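Local coordinates for protein Udp-n-acetylglucosamine pyrophosphorylase (Trypanosoma brucei, PDB 4BQH) that probably catalyses the formation of UDP-N-acetylglucosamine and diphosphate from UTP and N-acetylglucosamine 1-phosphate, the last step in making this nucleotide sugar, at residues A[177-182]-A[242-247]; A[319-324]-A[421-426]; A[493-498]-A[524-529]. All coordinates share one frame; numbering follows the deposited sequence.

Contact 1: residues A[177-182]-A[242-247]; sequences LVMTSG and FAALAA. With 9VU ((3S)-3-[2-(1,3-benzodioxol-5-yl)-2-oxidanylidene-ethyl]-4-bromanyl-5-methyl-3-oxidanyl-1H-indol-2-one), chain C.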
ATOM      1  N   LEU A 177       6.141  -2.527  -8.423  1.00  9.89           N
ATOM      2  CA  LEU A 177       5.097  -1.928  -9.252  1.00 10.09           C
ATOM      3  C   LEU A 177       4.770  -0.593  -8.616  1.00 10.67           C
ATOM      4  O   LEU A 177       4.320  -0.554  -7.460  1.00 11.31           O
ATOM      5  CB  LEU A 177       3.856  -2.834  -9.238  1.00  9.92           C
ATOM      6  CG  LEU A 177       4.056  -4.351  -9.317  1.00 10.32           C
ATOM      7  CD1 LEU A 177       2.686  -5.029  -9.316  1.00 10.31           C
ATOM      8  CD2 LEU A 177       4.863  -4.689 -10.564  1.00 10.61           C
ATOM      9  N   VAL A 178       5.040   0.495  -9.333  1.00 10.07           N
ATOM     10  CA  VAL A 178       4.847   1.825  -8.763  1.00  9.97           C
ATOM     11  C   VAL A 178       3.581   2.424  -9.396  1.00 10.24           C
ATOM     12  O   VAL A 178       3.576   2.738 -10.587  1.00 10.53           O
ATOM     13  CB  VAL A 178       6.078   2.723  -9.046  1.00 10.08           C
ATOM     14  CG1 VAL A 178       5.870   4.125  -8.469  1.00  9.26           C
ATOM     15  CG2 VAL A 178       7.312   2.074  -8.448  1.00 10.35           C
ATOM     16  N   MET A 179       2.509   2.536  -8.609  1.00  9.90           N
ATOM     17  CA  MET A 179       1.240   2.987  -9.168  1.00 10.01           C
ATOM     18  C   MET A 179       1.112   4.498  -9.057  1.00 10.44           C
ATOM     19  O   MET A 179       0.777   5.049  -8.014  1.00 10.77           O
ATOM     20  CB  MET A 179       0.018   2.279  -8.551  1.00 10.34           C
ATOM     21  CG  MET A 179      -1.212   2.549  -9.433  1.00 10.94           C
ATOM     22  SD  MET A 179      -2.671   1.664  -8.847  1.00 12.23           S
ATOM     23  CE  MET A 179      -3.171   2.719  -7.508  1.00 11.29           C
ATOM     24  N   THR A 180       1.386   5.156 -10.170  1.00 10.45           N
ATOM     25  CA  THR A 180       1.476   6.607 -10.210  1.00 11.64           C
ATOM     26  C   THR A 180       0.076   7.186 -10.473  1.00 12.21           C
ATOM     27  O   THR A 180      -0.899   6.452 -10.613  1.00 11.43           O
ATOM     28  CB  THR A 180       2.422   7.010 -11.339  1.00 11.87           C
ATOM     29  OG1 THR A 180       1.984   6.368 -12.546  1.00 12.27           O
ATOM     30  CG2 THR A 180       3.861   6.550 -11.020  1.00 12.30           C
ATOM     31  N   SER A 181      -0.008   8.509 -10.548  1.00 13.24           N
ATOM     32  CA  SER A 181      -1.154   9.152 -11.185  1.00 13.98           C
ATOM     33  C   SER A 181      -0.790   9.537 -12.618  1.00 14.88           C
ATOM     34  O   SER A 181       0.398   9.618 -12.976  1.00 15.49           O
ATOM     35  CB  SER A 181      -1.590  10.397 -10.402  1.00 13.90           C
ATOM     36  OG  SER A 181      -0.634  11.452 -10.507  1.00 14.45           O
ATOM     37  N   GLY A 182      -1.811   9.792 -13.438  1.00 15.21           N
ATOM     38  CA  GLY A 182      -1.573  10.294 -14.786  1.00 17.19           C
ATOM     39  C   GLY A 182      -0.693  11.531 -14.737  1.00 17.61           C
ATOM     40  O   GLY A 182       0.261  11.671 -15.510  1.00 18.95           O
ATOM     41  N   PHE A 242      -7.058  -2.340  -9.653  1.00 10.60           N
ATOM     42  CA  PHE A 242      -7.487  -3.392 -10.584  1.00 11.13           C
ATOM     43  C   PHE A 242      -7.523  -2.921 -12.032  1.00 11.46           C
ATOM     44  O   PHE A 242      -6.974  -3.584 -12.926  1.00 12.38           O
ATOM     45  CB  PHE A 242      -8.821  -3.996 -10.140  1.00 11.32           C
ATOM     46  CG  PHE A 242      -8.771  -4.567  -8.768  1.00 11.27           C
ATOM     47  CD1 PHE A 242      -8.026  -5.738  -8.507  1.00 12.19           C
ATOM     48  CD2 PHE A 242      -9.443  -3.956  -7.729  1.00 11.80           C
ATOM     49  CE1 PHE A 242      -7.961  -6.258  -7.235  1.00 12.06           C
ATOM     50  CE2 PHE A 242      -9.391  -4.482  -6.447  1.00 12.33           C
ATOM     51  CZ  PHE A 242      -8.648  -5.637  -6.203  1.00 12.46           C
ATOM     52  N   ALA A 243      -8.137  -1.763 -12.252  1.00 10.97           N
ATOM     53  CA  ALA A 243      -8.164  -1.120 -13.567  1.00 11.34           C
ATOM     54  C   ALA A 243      -6.762  -0.754 -14.036  1.00 11.56           C
ATOM     55  O   ALA A 243      -6.416  -0.941 -15.220  1.00 12.11           O
ATOM     56  CB  ALA A 243      -9.057   0.121 -13.514  1.00 12.06           C
ATOM     57  N   ALA A 244      -5.940  -0.262 -13.114  1.00 10.88           N
ATOM     58  CA  ALA A 244      -4.594   0.141 -13.466  1.00 11.54           C
ATOM     59  C   ALA A 244      -3.744  -1.051 -13.940  1.00 11.65           C
ATOM     60  O   ALA A 244      -3.035  -0.921 -14.929  1.00 12.85           O
ATOM     61  CB  ALA A 244      -3.937   0.901 -12.318  1.00 10.63           C
ATOM     62  N   LEU A 245      -3.847  -2.192 -13.255  1.00 11.76           N
ATOM     63  CA  LEU A 245      -3.131  -3.403 -13.652  1.00 12.40           C
ATOM     64  C   LEU A 245      -3.690  -3.986 -14.951  1.00 12.94           C
ATOM     65  O   LEU A 245      -3.010  -4.748 -15.610  1.00 12.71           O
ATOM     66  CB  LEU A 245      -3.194  -4.454 -12.536  1.00 12.45           C
ATOM     67  CG  LEU A 245      -2.315  -4.174 -11.321  1.00 12.58           C
ATOM     68  CD1 LEU A 245      -2.763  -5.094 -10.186  1.00 12.76           C
ATOM     69  CD2 LEU A 245      -0.816  -4.363 -11.607  1.00 13.10           C
ATOM     70  N   ALA A 246      -4.910  -3.582 -15.330  1.00 14.26           N
ATOM     71  CA  ALA A 246      -5.606  -4.087 -16.540  1.00 15.48           C
ATOM     72  C   ALA A 246      -5.286  -3.352 -17.828  1.00 17.01           C
ATOM     73  O   ALA A 246      -5.543  -3.874 -18.927  1.00 17.31           O
ATOM     74  CB  ALA A 246      -7.132  -4.094 -16.313  1.00 15.82           C
ATOM     75  N   ALA A 247      -4.730  -2.151 -17.711  1.00 17.37           N
ATOM     76  CA  ALA A 247      -4.463  -1.283 -18.857  1.00 18.16           C
ATOM     77  C   ALA A 247      -3.462  -1.922 -19.827  1.00 18.68           C
ATOM     78  O   ALA A 247      -2.433  -2.438 -19.392  1.00 16.29           O
ATOM     79  CB  ALA A 247      -3.940   0.065 -18.372  1.00 18.23           C
TER
HETATM   80  OAN 9VU C1539     -14.686   2.137 -15.859  1.00 13.61           O
HETATM   81  CAH 9VU C1539     -13.884   1.186 -15.789  1.00 13.99           C
HETATM   82  NAG 9VU C1539     -13.097   0.800 -16.797  1.00 14.02           N
HETATM   83  CAC 9VU C1539     -12.376  -0.284 -16.399  1.00 13.59           C
HETATM   84  CAB 9VU C1539     -11.488  -0.999 -17.098  1.00 13.80           C
HETATM   85  CAA 9VU C1539     -10.834  -2.123 -16.570  1.00 14.26           C
HETATM   86  CAF 9VU C1539     -11.151  -2.503 -15.260  1.00 14.55           C
HETATM   87  CAJ 9VU C1539     -10.512  -3.649 -14.677  1.00 14.82           C
HETATM   88  CAE 9VU C1539     -12.096  -1.716 -14.564  1.00 13.97           C
HETATM   89 BRA  9VU C1539     -12.449  -2.225 -12.768  1.00 15.30          BR
HETATM   90  CAD 9VU C1539     -12.697  -0.627 -15.120  1.00 13.91           C
HETATM   91  CAI 9VU C1539     -13.690   0.318 -14.680  1.00 13.97           C
HETATM   92  OAL 9VU C1539     -14.939  -0.349 -14.479  1.00 15.78           O
HETATM   93  CAM 9VU C1539     -13.404   1.020 -13.325  1.00 13.67           C
HETATM   94  CAO 9VU C1539     -12.196   1.980 -13.368  1.00 13.40           C
HETATM   95  OAP 9VU C1539     -11.696   2.235 -14.473  1.00 14.80           O
HETATM   96  CAQ 9VU C1539     -11.757   2.561 -12.142  1.00 13.19           C
HETATM   97  CAV 9VU C1539     -12.148   2.077 -10.892  1.00 12.82           C
HETATM   98  CAU 9VU C1539     -11.729   2.649  -9.749  1.00 12.68           C
HETATM   99  OAY 9VU C1539     -12.009   2.290  -8.461  1.00 12.32           O
HETATM  100  CAX 9VU C1539     -11.647   3.468  -7.689  1.00 11.89           C
HETATM  101  OAW 9VU C1539     -10.609   4.070  -8.472  1.00 11.82           O
HETATM  102  CAT 9VU C1539     -10.897   3.690  -9.755  1.00 12.53           C
HETATM  103  CAS 9VU C1539     -10.464   4.203 -10.919  1.00 12.63           C
HETATM  104  CAR 9VU C1539     -10.872   3.647 -12.130  1.00 13.19           C
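Strand residues M179 and L177 meet A244 and L245 on the last turn of helix 241-246, with the backbones closest where the CA atoms of M179 and A244 stand 7.8 Å apart. The spacing suits a helix lying on a sheet: alternate strand residues 177 and 179 face it, while V178 between them turns to the other side. Near its C-terminal end the helix is held by weak bonds, A246 N reaching both F242 O and A243 O.

M179 runs straight out, CG anti to the backbone N (chi1 -166°) and chi2 extended, which carries its SD to 3.8 Å from CB of A244; the bend at chi3 swings CE away from that methyl. The small alanine side chain probably helps strand and helix come close at this point. Strand 175-180 pairs in parallel with 114-119 and 205-209 in the central sheet of the GT-A type, Rossmann-like nucleotidyltransferase fold, and F208 of the latter strand touches both M179 and A244. Beside this pair, terminal methyls of the two leucines meet at longer range, L177 CD1 to L245 CD2 at 4.2 Å, and L245 continues onto M367 of helix 364-374.

Another side of the same helix turn borders the allosteric inhibitor: CB of A243 lies 3.5 Å from the ligand ketone oxygen OAP, and CB of A246 is 3.8 Å from its ring methyl CAJ.

Contact 2: residues A[319-324]-A[421-426]; sequences GVFVRA and GAFRIM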
ATOM      1  N   GLY A 319     -11.504   1.946   9.877  1.00 11.78           N
ATOM      2  CA  GLY A 319     -12.436   0.901   9.482  1.00 10.92           C
ATOM      3  C   GLY A 319     -12.034  -0.404  10.150  1.00 10.11           C
ATOM      4  O   GLY A 319     -10.872  -0.584  10.481  1.00 10.03           O
ATOM      5  N   VAL A 320     -13.004  -1.292  10.387  1.00  9.49           N
ATOM      6  CA  VAL A 320     -12.707  -2.615  10.969  1.00  9.19           C
ATOM      7  C   VAL A 320     -13.205  -3.720  10.066  1.00  9.19           C
ATOM      8  O   VAL A 320     -14.193  -3.546   9.329  1.00  8.79           O
ATOM      9  CB  VAL A 320     -13.282  -2.825  12.387  1.00  9.42           C
ATOM     10  CG1 VAL A 320     -12.638  -1.826  13.378  1.00  9.50           C
ATOM     11  CG2 VAL A 320     -14.806  -2.674  12.371  1.00  9.86           C
ATOM     12  N   PHE A 321     -12.471  -4.841  10.074  1.00  8.97           N
ATOM     13  CA  PHE A 321     -12.891  -5.989   9.262  1.00  9.35           C
ATOM     14  C   PHE A 321     -14.050  -6.734   9.883  1.00  9.94           C
ATOM     15  O   PHE A 321     -14.098  -6.950  11.116  1.00  9.65           O
ATOM     16  CB  PHE A 321     -11.734  -6.942   8.999  1.00  9.30           C
ATOM     17  CG  PHE A 321     -10.880  -6.509   7.850  1.00  9.13           C
ATOM     18  CD1 PHE A 321      -9.836  -5.639   8.060  1.00  9.69           C
ATOM     19  CD2 PHE A 321     -11.167  -6.924   6.544  1.00  9.49           C
ATOM     20  CE1 PHE A 321      -9.063  -5.190   6.995  1.00  9.42           C
ATOM     21  CE2 PHE A 321     -10.385  -6.505   5.471  1.00  9.47           C
ATOM     22  CZ  PHE A 321      -9.340  -5.614   5.709  1.00  9.51           C
ATOM     23  N   VAL A 322     -14.994  -7.108   9.022  1.00 10.28           N
ATOM     24  CA  VAL A 322     -16.190  -7.851   9.442  1.00 11.44           C
ATOM     25  C   VAL A 322     -16.507  -8.907   8.385  1.00 11.52           C
ATOM     26  O   VAL A 322     -16.060  -8.810   7.241  1.00 11.38           O
ATOM     27  CB  VAL A 322     -17.424  -6.925   9.588  1.00 11.44           C
ATOM     28  CG1 VAL A 322     -17.116  -5.716  10.476  1.00 12.09           C
ATOM     29  CG2 VAL A 322     -17.915  -6.438   8.232  1.00 12.20           C
ATOM     30  N   ARG A 323     -17.302  -9.898   8.779  1.00 12.66           N
ATOM     31  CA  ARG A 323     -17.875 -10.839   7.819  1.00 13.79           C
ATOM     32  C   ARG A 323     -19.394 -10.714   7.887  1.00 14.53           C
ATOM     33  O   ARG A 323     -19.986 -10.784   8.970  1.00 13.98           O
ATOM     34  CB  ARG A 323     -17.454 -12.271   8.134  1.00 16.52           C
ATOM     35  CG  ARG A 323     -17.705 -13.204   6.954  1.00 19.81           C
ATOM     36  CD  ARG A 323     -17.361 -14.643   7.273  1.00 23.65           C
ATOM     37  NE  ARG A 323     -18.329 -15.229   8.188  1.00 29.33           N
ATOM     38  CZ  ARG A 323     -18.186 -16.423   8.757  1.00 31.03           C
ATOM     39  NH1 ARG A 323     -17.104 -17.147   8.506  1.00 31.11           N
ATOM     40  NH2 ARG A 323     -19.115 -16.878   9.588  1.00 31.04           N
ATOM     41  N   ALA A 324     -20.016 -10.514   6.738  1.00 14.34           N
ATOM     42  CA  ALA A 324     -21.472 -10.351   6.675  1.00 15.55           C
ATOM     43  C   ALA A 324     -22.023 -11.326   5.669  1.00 17.01           C
ATOM     44  O   ALA A 324     -21.639 -11.299   4.497  1.00 16.80           O
ATOM     45  CB  ALA A 324     -21.822  -8.933   6.284  1.00 16.12           C
ATOM     46  N   GLY A 421     -12.254 -21.406   3.614  1.00 16.58           N
ATOM     47  CA  GLY A 421     -12.170 -20.126   2.885  1.00 14.88           C
ATOM     48  C   GLY A 421     -10.744 -19.738   2.496  1.00 13.41           C
ATOM     49  O   GLY A 421      -9.764 -20.324   2.978  1.00 13.86           O
ATOM     50  N   ALA A 422     -10.635 -18.723   1.632  1.00 11.67           N
ATOM     51  CA  ALA A 422      -9.339 -18.306   1.086  1.00 11.20           C
ATOM     52  C   ALA A 422      -9.013 -16.858   1.483  1.00 10.24           C
ATOM     53  O   ALA A 422      -8.140 -16.221   0.879  1.00  9.95           O
ATOM     54  CB  ALA A 422      -9.322 -18.492  -0.430  1.00 11.60           C
ATOM     55  N   PHE A 423      -9.734 -16.368   2.502  1.00 10.08           N
ATOM     56  CA  PHE A 423      -9.455 -15.056   3.127  1.00  9.68           C
ATOM     57  C   PHE A 423      -8.860 -15.227   4.530  1.00  9.24           C
ATOM     58  O   PHE A 423      -9.398 -15.970   5.357  1.00  9.12           O
ATOM     59  CB  PHE A 423     -10.757 -14.233   3.203  1.00 10.09           C
ATOM     60  CG  PHE A 423     -10.568 -12.862   3.824  1.00  9.80           C
ATOM     61  CD1 PHE A 423     -10.248 -11.767   3.019  1.00 10.33           C
ATOM     62  CD2 PHE A 423     -10.711 -12.668   5.183  1.00 10.44           C
ATOM     63  CE1 PHE A 423     -10.088 -10.512   3.566  1.00  9.79           C
ATOM     64  CE2 PHE A 423     -10.558 -11.400   5.754  1.00 10.24           C
ATOM     65  CZ  PHE A 423     -10.241 -10.323   4.934  1.00 10.45           C
ATOM     66  N   ARG A 424      -7.731 -14.569   4.792  1.00  9.01           N
ATOM     67  CA  ARG A 424      -7.118 -14.643   6.120  1.00  8.91           C
ATOM     68  C   ARG A 424      -6.770 -13.256   6.658  1.00  8.86           C
ATOM     69  O   ARG A 424      -6.487 -12.316   5.901  1.00  8.63           O
ATOM     70  CB  ARG A 424      -5.851 -15.497   6.086  1.00  8.99           C
ATOM     71  CG  ARG A 424      -6.053 -16.968   5.676  1.00  9.55           C
ATOM     72  CD  ARG A 424      -6.726 -17.701   6.825  1.00 10.40           C
ATOM     73  NE  ARG A 424      -6.948 -19.127   6.527  1.00 10.72           N
ATOM     74  CZ  ARG A 424      -8.055 -19.636   6.000  1.00 12.01           C
ATOM     75  NH1 ARG A 424      -9.082 -18.850   5.655  1.00 11.60           N
ATOM     76  NH2 ARG A 424      -8.128 -20.957   5.795  1.00 12.43           N
ATOM     77  N   ILE A 425      -6.802 -13.156   7.979  1.00  9.01           N
ATOM     78  CA  ILE A 425      -6.393 -11.947   8.705  1.00  8.95           C
ATOM     79  C   ILE A 425      -5.101 -12.258   9.446  1.00  9.40           C
ATOM     80  O   ILE A 425      -4.978 -13.331  10.079  1.00  9.25           O
ATOM     81  CB  ILE A 425      -7.454 -11.580   9.752  1.00  9.37           C
ATOM     82  CG1 ILE A 425      -8.698 -11.015   9.038  1.00  9.82           C
ATOM     83  CG2 ILE A 425      -6.880 -10.572  10.771  1.00  9.52           C
ATOM     84  CD1 ILE A 425      -9.938 -10.903   9.917  1.00 10.21           C
ATOM     85  N   MET A 426      -4.151 -11.322   9.394  1.00  9.52           N
ATOM     86  CA  MET A 426      -2.942 -11.395  10.223  1.00 10.48           C
ATOM     87  C   MET A 426      -2.926 -10.129  11.098  1.00 10.12           C
ATOM     88  O   MET A 426      -2.769  -9.031  10.591  1.00  9.95           O
ATOM     89  CB  MET A 426      -1.678 -11.510   9.357  1.00 11.91           C
ATOM     90  CG  MET A 426      -0.401 -11.735  10.170  1.00 14.46           C
ATOM     91  SD  MET A 426       0.974 -12.184   9.069  1.00 20.88           S
ATOM     92  CE  MET A 426       1.391 -10.641   8.409  1.00 17.80           C
TER
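F321 and F423 bring their aromatic rings together between two strands that are not hydrogen-bonded neighbours, and I425 sets its CD1 methyl beside the CB of F321. The CA atoms of F321 and I425, the nearest across the contact, are 8.8 Å apart, a gap that large side chains can bridge.

F423 extends fully from its strand: CG is anti to the backbone N (chi1 -180°), which carries the far end of the ring across to F321. CZ of F423 lies 3.9 Å from CE2 of F321 and equally far from CD2. F321 CE2 sits near the plane of the F423 ring, at its edge, whereas CZ approaches the F321 ring at a slant, so the pair is not a parallel stack. In F321, CG lies anti to the carbonyl carbon (chi1 -83°), turning the ring so that its CD2/CE2 side meets F423. The CB of F321 is 4.4 Å from CD1 of I425. The beta-branched isoleucine suits a strand, and its long CG1 arm supplies the reach.

Strand 320-324 belongs to a small antiparallel sheet, while 423-427 runs parallel to 304-309 in the large mixed sheet; the contact therefore joins two sheets. W328 of the small sheet stacks on F423, and V306 and T308 of the large one touch F321.

On the strand's other side R424 folds back, NH1 donating to F423 O at 2.9 Å from above the carbonyl plane, while NE forms a salt bridge with E300. With that charge directed away, the contacts among F321, F423 and I425 are apolar and probably rely on dispersion and the exclusion of water.

Contact 3: residues A[493-498]-A[524-529]; sequences AVMRSC and HQLLRN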
ATOM      1  N   ALA A 493      22.977  -1.365  29.800  1.00 24.68           N
ATOM      2  CA  ALA A 493      22.635  -0.533  30.949  1.00 23.57           C
ATOM      3  C   ALA A 493      22.688   0.944  30.587  1.00 23.21           C
ATOM      4  O   ALA A 493      21.832   1.720  31.036  1.00 24.05           O
ATOM      5  CB  ALA A 493      23.528  -0.847  32.151  1.00 24.40           C
ATOM      6  N   VAL A 494      23.677   1.329  29.775  1.00 23.07           N
ATOM      7  CA  VAL A 494      23.762   2.695  29.243  1.00 23.35           C
ATOM      8  C   VAL A 494      22.552   3.030  28.352  1.00 24.48           C
ATOM      9  O   VAL A 494      21.986   4.116  28.491  1.00 22.45           O
ATOM     10  CB  VAL A 494      25.096   2.967  28.510  1.00 24.21           C
ATOM     11  CG1 VAL A 494      25.117   4.345  27.855  1.00 23.48           C
ATOM     12  CG2 VAL A 494      26.252   2.860  29.497  1.00 24.41           C
ATOM     13  N   MET A 495      22.150   2.094  27.477  1.00 24.21           N
ATOM     14  CA  MET A 495      20.995   2.311  26.576  1.00 27.14           C
ATOM     15  C   MET A 495      19.775   2.656  27.404  1.00 27.63           C
ATOM     16  O   MET A 495      19.067   3.620  27.118  1.00 26.58           O
ATOM     17  CB  MET A 495      20.641   1.050  25.773  1.00 29.16           C
ATOM     18  CG  MET A 495      21.574   0.633  24.654  1.00 32.96           C
ATOM     19  SD  MET A 495      21.392   1.517  23.099  1.00 37.42           S
ATOM     20  CE  MET A 495      19.786   1.007  22.480  1.00 30.87           C
ATOM     21  N   ARG A 496      19.540   1.849  28.433  1.00 28.17           N
ATOM     22  CA  ARG A 496      18.369   2.010  29.282  1.00 30.11           C
ATOM     23  C   ARG A 496      18.348   3.291  30.103  1.00 30.71           C
ATOM     24  O   ARG A 496      17.381   4.062  30.025  1.00 31.97           O
ATOM     25  CB  ARG A 496      18.163   0.773  30.145  1.00 30.65           C
ATOM     26  CG  ARG A 496      17.536  -0.341  29.341  1.00 31.43           C
ATOM     27  CD  ARG A 496      17.432  -1.628  30.120  1.00 33.73           C
ATOM     28  NE  ARG A 496      17.251  -2.727  29.191  1.00 37.55           N
ATOM     29  CZ  ARG A 496      16.513  -3.804  29.425  1.00 40.02           C
ATOM     30  NH1 ARG A 496      15.867  -3.936  30.580  1.00 43.02           N
ATOM     31  NH2 ARG A 496      16.419  -4.746  28.496  1.00 39.43           N
ATOM     32  N   SER A 497      19.412   3.545  30.856  1.00 30.17           N
ATOM     33  CA  SER A 497      19.412   4.683  31.776  1.00 29.43           C
ATOM     34  C   SER A 497      19.599   6.041  31.084  1.00 28.59           C
ATOM     35  O   SER A 497      19.176   7.066  31.608  1.00 29.11           O
ATOM     36  CB  SER A 497      20.430   4.474  32.903  1.00 31.84           C
ATOM     37  OG  SER A 497      21.738   4.369  32.377  1.00 32.84           O
ATOM     38  N   CYS A 498      20.202   6.057  29.897  1.00 26.01           N
ATOM     39  CA  CYS A 498      20.349   7.315  29.174  1.00 24.96           C
ATOM     40  C   CYS A 498      19.286   7.480  28.082  1.00 21.91           C
ATOM     41  O   CYS A 498      19.331   8.442  27.316  1.00 21.64           O
ATOM     42  CB  CYS A 498      21.750   7.453  28.595  1.00 26.82           C
ATOM     43  SG  CYS A 498      23.010   7.531  29.882  1.00 32.75           S
ATOM     44  N   HIS A 524      31.412   0.514  21.750  1.00 18.08           N
ATOM     45  CA  HIS A 524      32.451   1.548  21.932  1.00 18.56           C
ATOM     46  C   HIS A 524      31.779   2.888  22.163  1.00 18.73           C
ATOM     47  O   HIS A 524      32.119   3.604  23.102  1.00 18.18           O
ATOM     48  CB  HIS A 524      33.350   1.589  20.708  1.00 21.16           C
ATOM     49  CG  HIS A 524      34.559   2.489  20.852  1.00 23.06           C
ATOM     50  ND1 HIS A 524      34.595   3.747  20.365  1.00 25.83           N
ATOM     51  CD2 HIS A 524      35.797   2.260  21.438  1.00 23.25           C
ATOM     52  CE1 HIS A 524      35.796   4.295  20.636  1.00 24.72           C
ATOM     53  NE2 HIS A 524      36.522   3.389  21.303  1.00 24.83           N
ATOM     54  N   GLN A 525      30.800   3.233  21.332  1.00 17.33           N
ATOM     55  CA  GLN A 525      30.072   4.514  21.495  1.00 17.79           C
ATOM     56  C   GLN A 525      29.363   4.612  22.825  1.00 16.92           C
ATOM     57  O   GLN A 525      29.411   5.663  23.466  1.00 17.14           O
ATOM     58  CB  GLN A 525      29.002   4.663  20.425  1.00 17.83           C
ATOM     59  CG  GLN A 525      29.542   4.919  19.039  1.00 18.72           C
ATOM     60  CD  GLN A 525      28.432   4.875  18.009  1.00 19.58           C
ATOM     61  OE1 GLN A 525      28.000   3.791  17.585  1.00 20.58           O
ATOM     62  NE2 GLN A 525      27.959   6.050  17.611  1.00 18.34           N
ATOM     63  N   LEU A 526      28.671   3.536  23.211  1.00 15.57           N
ATOM     64  CA  LEU A 526      27.878   3.514  24.433  1.00 16.47           C
ATOM     65  C   LEU A 526      28.738   3.664  25.679  1.00 18.06           C
ATOM     66  O   LEU A 526      28.348   4.369  26.624  1.00 16.80           O
ATOM     67  CB  LEU A 526      26.982   2.277  24.532  1.00 16.66           C
ATOM     68  CG  LEU A 526      25.841   2.222  23.514  1.00 16.22           C
ATOM     69  CD1 LEU A 526      25.172   0.859  23.610  1.00 16.55           C
ATOM     70  CD2 LEU A 526      24.821   3.336  23.739  1.00 16.91           C
ATOM     71  N   LEU A 527      29.908   3.024  25.671  1.00 17.21           N
ATOM     72  CA  LEU A 527      30.775   3.102  26.841  1.00 19.29           C
ATOM     73  C   LEU A 527      31.669   4.338  26.883  1.00 18.86           C
ATOM     74  O   LEU A 527      32.109   4.719  27.969  1.00 21.63           O
ATOM     75  CB  LEU A 527      31.607   1.819  27.032  1.00 20.09           C
ATOM     76  CG  LEU A 527      30.892   0.465  27.010  1.00 21.75           C
ATOM     77  CD1 LEU A 527      31.900  -0.680  27.046  1.00 22.12           C
ATOM     78  CD2 LEU A 527      29.880   0.322  28.133  1.00 23.26           C
ATOM     79  N   ARG A 528      31.941   4.960  25.738  1.00 18.67           N
ATOM     80  CA  ARG A 528      32.862   6.107  25.678  1.00 19.15           C
ATOM     81  C   ARG A 528      32.154   7.468  25.647  1.00 18.51           C
ATOM     82  O   ARG A 528      32.537   8.383  26.375  1.00 16.89           O
ATOM     83  CB  ARG A 528      33.791   6.010  24.471  1.00 20.95           C
ATOM     84  CG  ARG A 528      34.667   4.758  24.388  1.00 21.89           C
ATOM     85  CD  ARG A 528      35.396   4.471  25.691  1.00 23.25           C
ATOM     86  NE  ARG A 528      36.314   5.566  26.050  1.00 24.99           N
ATOM     87  CZ  ARG A 528      37.088   5.587  27.139  1.00 26.52           C
ATOM     88  NH1 ARG A 528      37.079   4.561  27.995  1.00 27.10           N
ATOM     89  NH2 ARG A 528      37.874   6.648  27.375  1.00 25.43           N
ATOM     90  N   ASN A 529      31.132   7.599  24.790  1.00 17.88           N
ATOM     91  CA  ASN A 529      30.455   8.861  24.570  1.00 17.55           C
ATOM     92  C   ASN A 529      29.167   8.652  23.768  1.00 17.18           C
ATOM     93  O   ASN A 529      29.151   8.918  22.566  1.00 16.84           O
ATOM     94  CB  ASN A 529      31.362   9.821  23.794  1.00 17.78           C
ATOM     95  CG  ASN A 529      30.764  11.212  23.630  1.00 17.94           C
ATOM     96  OD1 ASN A 529      29.893  11.627  24.384  1.00 18.79           O
ATOM     97  ND2 ASN A 529      31.273  11.946  22.669  1.00 17.90           N
TER
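L526 reaches from helix 519-528 into the angle between V494 and M495, consecutive residues of helix 485-497 that receive it in different ways. With M495 the two chains slant across one another. SD of M495 lies 3.9 Å from both CD1 and CD2 of L526, so it faces the two prongs of the leucine fork together, and CG of M495 is slightly nearer, 3.8 Å from CD1 of L526. Methionine can do this because it is unbranched and flexible: its chain turns at chi2 (-80°) and again at chi3 (-68°), curling the thioether round instead of letting it run straight out.

V494 points at the opposing helix and meets its backbone. Its CG1, anti to the backbone N (chi1 175°), comes to 3.5 Å from the carbonyl oxygen of L526, with CG2 farther off at 3.9 Å from that oxygen. CG1 also approaches the leucine methyl CD2 at 4.2 Å. A short, beta-branched side chain is well matched to this position, where the CA atoms of V494 and L526 are only 6.4 Å apart.

Helices 485-497 and 519-528 thus pack closely in the C-terminal part of the chain, far from its centre. M495 also packs on T460, I464 and L467 of the long helix 448-471, a third helix against the pair, and I500 touches both M495 and L526. L526 also rests on A491, one turn before M495, where a small residue suits the close approach of the helices.

On the exposed side of helix 485-497, S497 turns its hydroxyl back to donate to A493 O at 3.0 Å. That oxygen also accepts from S497 N, the two donors arriving from opposite faces of the carbonyl plane. R496 is directed instead to helix 448-471, where it makes a salt bridge with E468.

From the N terminus the three contacts follow in series; none nests within or crosses another. Contact 1 closes a loop of 59 intervening residues, bringing helix 241-246 back onto strand 175-180 of the central sheet. Contact 2 spans 96 residues and joins the small antiparallel sheet to strand 423-427, at another part of that large mixed sheet, its centre about 25 Å from that of contact 1. The chain then runs through helix 448-471 to contact 3, which closes the shortest loop, 25 residues, by pairing helices 485-497 and 519-528. Its centre lies about 48 Å from that of contact 1, on the opposite side of the chain's centre.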